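Local coordinates for twin-arginine translocation pathway signal protein (Burkholderia phytofirmans, PDB 2RJO) that binds a galactose molecule between its two lobes and is probably a periplasmic sugar-binding protein, perhaps serving sugar uptake or sensing, at residues 16-21 with 231-236; 200-205 with 226-231. One frame throughout, in Å; residues are numbered along the deposited sequence.

Contact 1: residues 16-21 with 231-236; sequences TNPYYT and DGTQPG. With GAL (beta-D-galactopyranose), chain B; SO4 (sulfate ion), chain D.
Across the sugar-binding cleft of a periplasmic binding protein fold, the start of helix 18-34 on one lobe meets the loop leading into helix 234-241 on the other, and Tyr19 and Asp231 touch beside the bound galactose. The Asp231 carboxylate takes two adjacent sugar hydroxyls, GAL O3 on OD1 at 2.7 Å and GAL O2 on OD2 at 2.6 Å, which suits a short acid with two acceptor oxygens. The Tyr19 and Asp231 side chains cross at about a right angle, yet ring and carboxylate planes are only 29° apart, with Tyr19 CD1 3.6 Å from Asp231 OD1. With CG anti to the backbone N (chi1 168°), the tyrosine ring lays one face over GAL C3, while its hydroxyl bonds to Trp95. Asn17 works at both ends of its amide: OD1 caps the helix by accepting from Tyr19 N at 2.7 Å, that N-H lying above the carbonyl plane, while ND2 gives a hydrogen bond to a sulfate probably from the crystallisation liquor and a weak one to GAL O2. A water donates to both Asn17 OD1 and Asp231 OD2, bridging the lobes. Farther from the sugar the seam turns apolar. Thr233, whose OG1 caps helix 234-241 through a weak bond from Gly236 N, packs its methyl CG2 3.6 Å from Tyr19 CA, and compact prolines fill the margin, Pro18 CB 3.9 Å from Pro235 CD.

Contact 2: residues 200-205 with 226-231; sequences GVWAAN and PVTGMD. With GAL (beta-D-galactopyranose), chain B.
Beyond the last strand bridge, Trp202 with Thr228, a water takes over the linking of the two chains, which stay close although regular pairing has ended: it donates to Ala203 O and Gly229 O and accepts from Thr228 OG1 at 2.8 Å. The same water lies over one face of the Trp202 indole, offset toward its rim. Before this point the strands run parallel, joined by Val201 N to Pro226 O, Thr228 N to Val201 O and Ala203 N to Thr228 O, the last at 3.0 Å. Val201 and Val227 lie side by side on one face, CB to CG2 3.9 Å; beta-branched residues suit extended strands, and Val227 packs against Ala209 and Leu216 of helix 206-218. Trp202 occupies the other face; with CG anti to the backbone N (chi1 -178°), its CD1 comes 3.5 Å from Thr228 OG1, while CZ2 meets the methyl CE of Met230, a selenomethionine bent at its last torsion, at 3.8 Å. Ahead, Asn205 turns its amide nearly perpendicular to the Asp231 carboxylate. Its ND2 donates to GAL O2 at 3.1 Å and a straight 160°, while OD1 caps helix 206-218 by accepting from Met208 N. Strand 198-203, helix 206-218 and strand 227-228 thus form a beta-alpha-beta unit of the Rossmann-like lobe, whose strand C-terminal ends deliver ligand-binding loops to the cleft.

How the contacts relate
Both contacts are buried and share Asp231, the last residue of 226-231 and the first of 231-236. Contact 2 lies within one lobe, where backbone hydrogen bonds between strands give a regular framework, with valines on one face and on the other an indole beside a threonine hydroxyl and a water. Contact 1 instead spans the cleft between lobes, relying on side-chain packing, a water and the sugar itself. Both strands of contact 2 lie in the chain between the two segments that contact 1 brings together, and strand 227-228 leads into helix 234-241. The two meet directly where Asn17 ND2 and Asn205 ND2, from opposite lobes, pack 3.5 Å apart.

Contact 1: residues 16-21 with 231-236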
# COMPACT_ATOMS: atom_id res chain seq x y z
N THR A 16 -10.07 7.16 5.58
CA THR A 16 -10.86 6.15 6.30
C THR A 16 -10.12 4.83 6.48
O THR A 16 -10.47 4.05 7.36
CB THR A 16 -12.24 5.91 5.61
OG1 THR A 16 -12.81 4.69 6.11
CG2 THR A 16 -12.09 5.81 4.10
N ASN A 17 -9.10 4.59 5.65
CA ASN A 17 -8.27 3.38 5.71
C ASN A 17 -7.08 3.70 6.60
O ASN A 17 -6.27 4.56 6.26
CB ASN A 17 -7.78 3.02 4.31
CG ASN A 17 -6.92 1.75 4.28
OD1 ASN A 17 -6.29 1.39 5.27
ND2 ASN A 17 -6.87 1.09 3.13
N PRO A 18 -6.93 3.00 7.73
CA PRO A 18 -5.79 3.27 8.62
C PRO A 18 -4.43 3.25 7.92
O PRO A 18 -3.47 3.86 8.38
CB PRO A 18 -5.94 2.21 9.72
CG PRO A 18 -6.74 1.11 9.06
CD PRO A 18 -7.73 1.87 8.23
N TYR A 19 -4.36 2.54 6.80
CA TYR A 19 -3.12 2.49 6.04
C TYR A 19 -2.71 3.92 5.69
O TYR A 19 -1.57 4.33 5.91
CB TYR A 19 -3.31 1.68 4.75
CG TYR A 19 -2.16 1.83 3.79
CD1 TYR A 19 -0.99 1.08 3.93
CD2 TYR A 19 -2.21 2.78 2.77
CE1 TYR A 19 0.10 1.26 3.07
CE2 TYR A 19 -1.12 2.98 1.91
CZ TYR A 19 0.03 2.22 2.07
OH TYR A 19 1.09 2.43 1.21
N TYR A 20 -3.66 4.68 5.15
CA TYR A 20 -3.42 6.06 4.75
C TYR A 20 -3.36 7.03 5.91
O TYR A 20 -2.80 8.12 5.78
CB TYR A 20 -4.50 6.50 3.75
CG TYR A 20 -4.32 5.89 2.38
CD1 TYR A 20 -5.34 5.16 1.77
CD2 TYR A 20 -3.12 6.05 1.68
CE1 TYR A 20 -5.16 4.59 0.50
CE2 TYR A 20 -2.93 5.48 0.41
CZ TYR A 20 -3.96 4.75 -0.17
OH TYR A 20 -3.78 4.19 -1.41
N THR A 21 -3.96 6.66 7.04
CA THR A 21 -3.91 7.53 8.20
C THR A 21 -2.44 7.65 8.60
O THR A 21 -1.97 8.74 8.92
CB THR A 21 -4.70 6.95 9.38
OG1 THR A 21 -6.09 6.84 9.03
CG2 THR A 21 -4.57 7.86 10.60
N ASP A 231 -0.69 -4.84 5.05
CA ASP A 231 -0.54 -3.43 5.37
C ASP A 231 0.14 -3.29 6.72
O ASP A 231 1.00 -2.43 6.90
CB ASP A 231 -1.89 -2.69 5.40
CG ASP A 231 -2.36 -2.25 4.01
OD1 ASP A 231 -1.55 -2.33 3.06
OD2 ASP A 231 -3.53 -1.82 3.87
N GLY A 232 -0.24 -4.13 7.67
CA GLY A 232 0.35 -4.08 9.00
C GLY A 232 -0.11 -2.86 9.78
O GLY A 232 0.63 -2.34 10.60
N THR A 233 -1.33 -2.40 9.52
CA THR A 233 -1.88 -1.24 10.21
C THR A 233 -2.18 -1.61 11.66
O THR A 233 -2.45 -2.77 11.97
CB THR A 233 -3.18 -0.76 9.53
OG1 THR A 233 -4.21 -1.75 9.68
CG2 THR A 233 -2.95 -0.52 8.04
N GLN A 234 -2.14 -0.62 12.54
CA GLN A 234 -2.40 -0.84 13.96
C GLN A 234 -3.66 -1.68 14.22
O GLN A 234 -3.60 -2.65 14.97
CB GLN A 234 -2.47 0.51 14.68
CG GLN A 234 -3.47 0.62 15.81
CD GLN A 234 -3.13 -0.21 17.04
OE1 GLN A 234 -3.91 -0.27 18.01
NE2 GLN A 234 -1.96 -0.85 17.02
N PRO A 235 -4.80 -1.33 13.60
CA PRO A 235 -6.01 -2.13 13.83
C PRO A 235 -5.83 -3.56 13.34
O PRO A 235 -6.40 -4.49 13.90
CB PRO A 235 -7.08 -1.39 13.03
CG PRO A 235 -6.60 0.01 13.02
CD PRO A 235 -5.12 -0.18 12.74
N GLY A 236 -5.04 -3.72 12.29
CA GLY A 236 -4.78 -5.04 11.76
C GLY A 236 -3.93 -5.81 12.76
O GLY A 236 -4.16 -7.00 13.00
C1 GAL B . -4.58 0.87 -0.28
C2 GAL B . -4.06 -0.48 0.26
C3 GAL B . -2.54 -0.57 -0.00
C4 GAL B . -2.30 -0.47 -1.52
C5 GAL B . -2.88 0.90 -1.98
C6 GAL B . -2.67 1.04 -3.47
O1 GAL B . -6.00 0.95 -0.05
O2 GAL B . -4.30 -0.56 1.67
O3 GAL B . -2.04 -1.82 0.46
O4 GAL B . -3.00 -1.53 -2.17
O5 GAL B . -4.32 0.96 -1.71
O6 GAL B . -3.20 2.29 -3.86
S SO4 D . -8.73 3.09 0.33
O1 SO4 D . -9.04 4.54 0.37
O2 SO4 D . -8.29 2.68 -1.02
O3 SO4 D . -9.92 2.31 0.76
O4 SO4 D . -7.61 2.82 1.27
O HOH W 1 -5.81 -1.21 5.36

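Contact 2: residues 200-205 with 226-231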
# COMPACT_ATOMS: atom_id res chain seq x y z
N GLY A 200 -11.51 -20.64 5.39
CA GLY A 200 -10.53 -19.58 5.47
C GLY A 200 -10.88 -18.38 4.61
O GLY A 200 -11.76 -18.46 3.74
N VAL A 201 -10.18 -17.28 4.85
CA VAL A 201 -10.40 -16.04 4.11
C VAL A 201 -9.09 -15.30 3.85
O VAL A 201 -8.32 -15.07 4.78
CB VAL A 201 -11.32 -15.08 4.90
CG1 VAL A 201 -11.66 -13.86 4.03
CG2 VAL A 201 -12.58 -15.80 5.36
N TRP A 202 -8.86 -14.95 2.60
CA TRP A 202 -7.66 -14.21 2.17
C TRP A 202 -8.13 -12.82 1.73
O TRP A 202 -9.07 -12.70 0.94
CB TRP A 202 -7.00 -14.91 0.98
CG TRP A 202 -5.71 -14.26 0.46
CD1 TRP A 202 -4.43 -14.57 0.84
CD2 TRP A 202 -5.59 -13.26 -0.58
NE1 TRP A 202 -3.52 -13.84 0.10
CE2 TRP A 202 -4.20 -13.03 -0.77
CE3 TRP A 202 -6.51 -12.55 -1.36
CZ2 TRP A 202 -3.72 -12.12 -1.73
CZ3 TRP A 202 -6.03 -11.64 -2.30
CH2 TRP A 202 -4.65 -11.44 -2.48
N ALA A 203 -7.48 -11.77 2.23
CA ALA A 203 -7.81 -10.40 1.87
C ALA A 203 -6.58 -9.67 1.32
O ALA A 203 -5.47 -9.80 1.86
CB ALA A 203 -8.35 -9.65 3.08
N ALA A 204 -6.77 -8.92 0.23
CA ALA A 204 -5.66 -8.20 -0.41
C ALA A 204 -5.06 -7.07 0.44
O ALA A 204 -4.00 -6.56 0.11
CB ALA A 204 -6.11 -7.67 -1.78
N ASN A 205 -5.74 -6.67 1.51
CA ASN A 205 -5.22 -5.64 2.43
C ASN A 205 -5.92 -5.77 3.78
O ASN A 205 -6.89 -6.51 3.90
CB ASN A 205 -5.38 -4.23 1.83
CG ASN A 205 -6.76 -3.63 2.02
OD1 ASN A 205 -7.76 -4.33 1.95
ND2 ASN A 205 -6.82 -2.33 2.23
N PRO A 226 -9.79 -18.60 9.97
CA PRO A 226 -8.55 -17.84 9.77
C PRO A 226 -8.64 -16.85 8.61
O PRO A 226 -9.17 -17.15 7.54
CB PRO A 226 -7.52 -18.93 9.53
CG PRO A 226 -8.30 -19.98 8.83
CD PRO A 226 -9.57 -20.02 9.65
N VAL A 227 -8.12 -15.65 8.84
CA VAL A 227 -8.15 -14.60 7.84
C VAL A 227 -6.79 -13.93 7.75
O VAL A 227 -6.07 -13.86 8.75
CB VAL A 227 -9.17 -13.53 8.20
CG1 VAL A 227 -9.32 -12.53 7.06
CG2 VAL A 227 -10.50 -14.18 8.56
N THR A 228 -6.43 -13.46 6.56
CA THR A 228 -5.16 -12.76 6.38
C THR A 228 -5.37 -11.44 5.64
O THR A 228 -6.35 -11.27 4.91
CB THR A 228 -4.14 -13.60 5.60
OG1 THR A 228 -4.65 -13.89 4.29
CG2 THR A 228 -3.83 -14.88 6.34
N GLY A 229 -4.44 -10.51 5.84
CA GLY A 229 -4.53 -9.22 5.19
C GLY A 229 -3.16 -8.74 4.76
O GLY A 229 -2.26 -9.56 4.54
N MSE A 230 -3.00 -7.44 4.61
CA MSE A 230 -1.73 -6.85 4.20
C MSE A 230 -1.76 -5.36 4.45
O MSE A 230 -2.73 -4.70 4.10
CB MSE A 230 -1.43 -7.14 2.71
CG MSE A 230 -0.62 -8.42 2.49
SE MSE A 230 -0.13 -8.76 0.77
CE MSE A 230 -1.43 -9.84 0.27
N ASP A 231 -0.69 -4.84 5.05
CA ASP A 231 -0.54 -3.43 5.37
C ASP A 231 0.14 -3.29 6.72
O ASP A 231 1.00 -2.43 6.90
CB ASP A 231 -1.89 -2.69 5.40
CG ASP A 231 -2.36 -2.25 4.01
OD1 ASP A 231 -1.55 -2.33 3.06
OD2 ASP A 231 -3.53 -1.82 3.87
C1 GAL B . -4.58 0.87 -0.28
C2 GAL B . -4.06 -0.48 0.26
C3 GAL B . -2.54 -0.57 -0.00
C4 GAL B . -2.30 -0.47 -1.52
C5 GAL B . -2.88 0.90 -1.98
C6 GAL B . -2.67 1.04 -3.47
O1 GAL B . -6.00 0.95 -0.05
O2 GAL B . -4.30 -0.56 1.67
O3 GAL B . -2.04 -1.82 0.46
O4 GAL B . -3.00 -1.53 -2.17
O5 GAL B . -4.32 0.96 -1.71
O6 GAL B . -3.20 2.29 -3.86
O HOH W 2 -3.65 -11.70 2.86